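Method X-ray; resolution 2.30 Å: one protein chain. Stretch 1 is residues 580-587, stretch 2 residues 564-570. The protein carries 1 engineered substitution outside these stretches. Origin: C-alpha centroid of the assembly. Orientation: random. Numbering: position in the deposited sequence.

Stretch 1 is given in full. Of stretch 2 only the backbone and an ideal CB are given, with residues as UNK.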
# COMPACT_ATOMS: atom_id res chain seq x y z
N LEU A 580 15.79 8.11 11.90
CA LEU A 580 16.39 7.66 10.65
C LEU A 580 16.62 6.16 10.69
O LEU A 580 17.15 5.62 11.66
CB LEU A 580 17.70 8.40 10.37
CG LEU A 580 18.32 8.02 9.01
CD1 LEU A 580 18.73 9.26 8.25
CD2 LEU A 580 19.50 7.09 9.19
N ALA A 581 16.20 5.47 9.64
CA ALA A 581 16.35 4.03 9.56
C ALA A 581 16.97 3.65 8.23
O ALA A 581 16.61 4.21 7.18
CB ALA A 581 15.02 3.34 9.76
N ALA A 582 17.92 2.72 8.27
CA ALA A 582 18.55 2.24 7.05
C ALA A 582 18.81 0.75 7.12
O ALA A 582 19.15 0.23 8.18
CB ALA A 582 19.85 3.00 6.79
N VAL A 583 18.62 0.06 6.00
CA VAL A 583 19.03 -1.34 5.92
C VAL A 583 19.72 -1.66 4.59
O VAL A 583 19.53 -0.97 3.57
CB VAL A 583 17.85 -2.33 6.08
CG1 VAL A 583 17.18 -2.19 7.45
CG2 VAL A 583 16.84 -2.17 4.95
N ASN A 584 20.51 -2.74 4.62
CA ASN A 584 21.31 -3.16 3.48
C ASN A 584 21.03 -4.59 3.02
O ASN A 584 21.26 -5.55 3.77
CB ASN A 584 22.80 -3.00 3.81
CG ASN A 584 23.71 -3.54 2.71
OD1 ASN A 584 23.35 -3.58 1.53
ND2 ASN A 584 24.91 -3.97 3.11
N ALA A 585 20.58 -4.74 1.78
CA ALA A 585 20.30 -6.07 1.23
C ALA A 585 21.42 -6.54 0.30
O ALA A 585 21.31 -7.60 -0.31
CB ALA A 585 18.97 -6.07 0.48
N GLY A 586 22.48 -5.75 0.18
CA GLY A 586 23.61 -6.16 -0.63
C GLY A 586 24.38 -7.25 0.08
O GLY A 586 24.10 -7.55 1.24
N LYS A 587 25.36 -7.84 -0.60
CA LYS A 587 26.22 -8.83 0.06
C LYS A 587 27.59 -8.24 0.42
O LYS A 587 28.36 -8.87 1.15
CB LYS A 587 26.36 -10.10 -0.78
CG LYS A 587 25.41 -11.19 -0.29
CD LYS A 587 24.97 -12.15 -1.38
CE LYS A 587 23.51 -12.58 -1.18
NZ LYS A 587 22.61 -11.49 -0.67
N UNK A 564 16.17 0.50 -4.88
CA UNK A 564 15.16 -0.54 -4.69
C UNK A 564 15.73 -1.95 -4.77
O UNK A 564 16.29 -2.33 -5.80
CB UNK A 564 14.05 -0.38 -5.73
N UNK A 565 15.56 -2.71 -3.69
CA UNK A 565 16.02 -4.08 -3.62
C UNK A 565 17.45 -4.23 -3.13
O UNK A 565 17.89 -5.33 -2.80
CB UNK A 565 15.89 -4.73 -5.00
N UNK A 566 18.16 -3.11 -3.02
CA UNK A 566 19.57 -3.14 -2.64
C UNK A 566 19.77 -2.54 -1.26
O UNK A 566 20.33 -3.18 -0.37
CB UNK A 566 20.42 -2.39 -3.67
N UNK A 567 19.30 -1.31 -1.07
CA UNK A 567 19.41 -0.69 0.25
C UNK A 567 18.43 0.46 0.38
O UNK A 567 17.97 0.99 -0.61
CB UNK A 567 20.84 -0.20 0.50
N UNK A 568 18.09 0.82 1.62
CA UNK A 568 17.16 1.93 1.80
C UNK A 568 17.45 2.71 3.07
O UNK A 568 17.73 2.14 4.13
CB UNK A 568 15.72 1.41 1.83
N UNK A 569 17.41 4.03 2.93
CA UNK A 569 17.67 4.98 4.02
C UNK A 569 16.62 6.08 4.03
O UNK A 569 16.58 6.91 3.11
CB UNK A 569 19.07 5.59 3.89
N UNK A 570 15.76 6.08 5.05
CA UNK A 570 14.75 7.13 5.16
C UNK A 570 14.56 7.64 6.58
O UNK A 570 14.80 6.91 7.56
CB UNK A 570 13.41 6.62 4.63

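Position 564 leaves stretch 1 little say: nothing of it lies within reach of the ideal CB. Its phi of -57° and psi of 121° would suit many residues, proline included, and the deposited residue is Pro564.

At 565 the backbone decides. Phi is 88° and psi -10°, and a CB would be jammed against the carbonyl O of the residue before, which calls for glycine. Gly565 is found there, its O 3.5 Å from Ala585 CB.

Position 566 works through its carbonyl: its O accepts a hydrogen bond from Ala585 N at 2.7 Å, beyond the last bridged pair. The CB points away and meets nothing of stretch 1, so almost any side chain, polar or charged especially, would do. Lys566 fills it, with chi1 in m and the next two angles in t.

Position 567 forms a non-hydrogen-bonded pair with Asn584. The ideal CB lies 3.4 Å from Val583 O and 4.2 Å from Asn584 CA, so the first carbon sits close while room remains beyond it; a beta-branched or aromatic residue would suit the extended backbone. Tyr567 takes chi1 in p, which leads its ring away from stretch 1, and its hydroxyl is hydrogen-bonded elsewhere in the structure.

Position 568 pairs with Val583 through two hydrogen bonds, 568 N to Val583 O at 3.0 Å and Val583 N to 568 O at 2.9 Å. Its CB shares a face with Val583, whose methyls offer an apolar surface; valine, isoleucine or leucine would all be reasonable. Val568, chi1 in p, brings CG1 to 3.6 Å from CG2 of Val583.

At 569 the strands draw in to a CA-CA distance of 4.2 Å opposite Ala582, a non-hydrogen-bonded pair. The ideal CB is 4.0 Å from Ala582 CB, and that small methyl leaves space for a branched apolar neighbour, with Leu580 near the same site. Valine or isoleucine fits the description. Val569, chi1 in t, uses both branches: CG2 lies 3.6 Å from Ala582 CB and CG1 4.1 Å from Leu580 CD2.

Position 570 pairs with Ala581 through two hydrogen bonds: 570 N donates to Ala581 O at 3.0 Å, and Ala581 N donates to 570 O at 2.9 Å, nearly straight at 174°. The CB lies on the face of Ala581 and Val583, 4.7 Å from Ala581 O, so stretch 1 sets a loose limit and several apolar residues would serve. Leu570, with both chi angles in p, brings its side chain no nearer to stretch 1 than 4.7 Å, from CG to Ala581 O; the backbone makes the close contacts.

Stretch 2, residues 564-570: PGKYVVL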
# COMPACT_ATOMS: atom_id res chain seq x y z
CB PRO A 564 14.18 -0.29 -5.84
CG PRO A 564 14.36 1.13 -6.19
CD PRO A 564 15.83 1.40 -5.99
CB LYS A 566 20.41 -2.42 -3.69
CG LYS A 566 20.61 -3.25 -4.96
CD LYS A 566 21.28 -2.44 -6.06
CE LYS A 566 21.69 -3.33 -7.22
NZ LYS A 566 20.75 -3.24 -8.37
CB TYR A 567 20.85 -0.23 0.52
CG TYR A 567 21.29 1.01 -0.24
CD1 TYR A 567 21.64 0.93 -1.58
CD2 TYR A 567 21.39 2.24 0.40
CE1 TYR A 567 22.06 2.06 -2.27
CE2 TYR A 567 21.82 3.36 -0.28
CZ TYR A 567 22.15 3.27 -1.62
OH TYR A 567 22.56 4.39 -2.30
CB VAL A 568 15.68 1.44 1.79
CG1 VAL A 568 15.41 0.48 2.92
CG2 VAL A 568 14.73 2.63 1.86
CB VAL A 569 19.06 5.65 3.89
CG1 VAL A 569 19.40 6.42 5.15
CG2 VAL A 569 20.14 4.63 3.56
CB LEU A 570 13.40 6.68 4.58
CG LEU A 570 12.60 5.49 5.09
CD1 LEU A 570 11.72 5.85 6.29
CD2 LEU A 570 11.75 4.98 3.95
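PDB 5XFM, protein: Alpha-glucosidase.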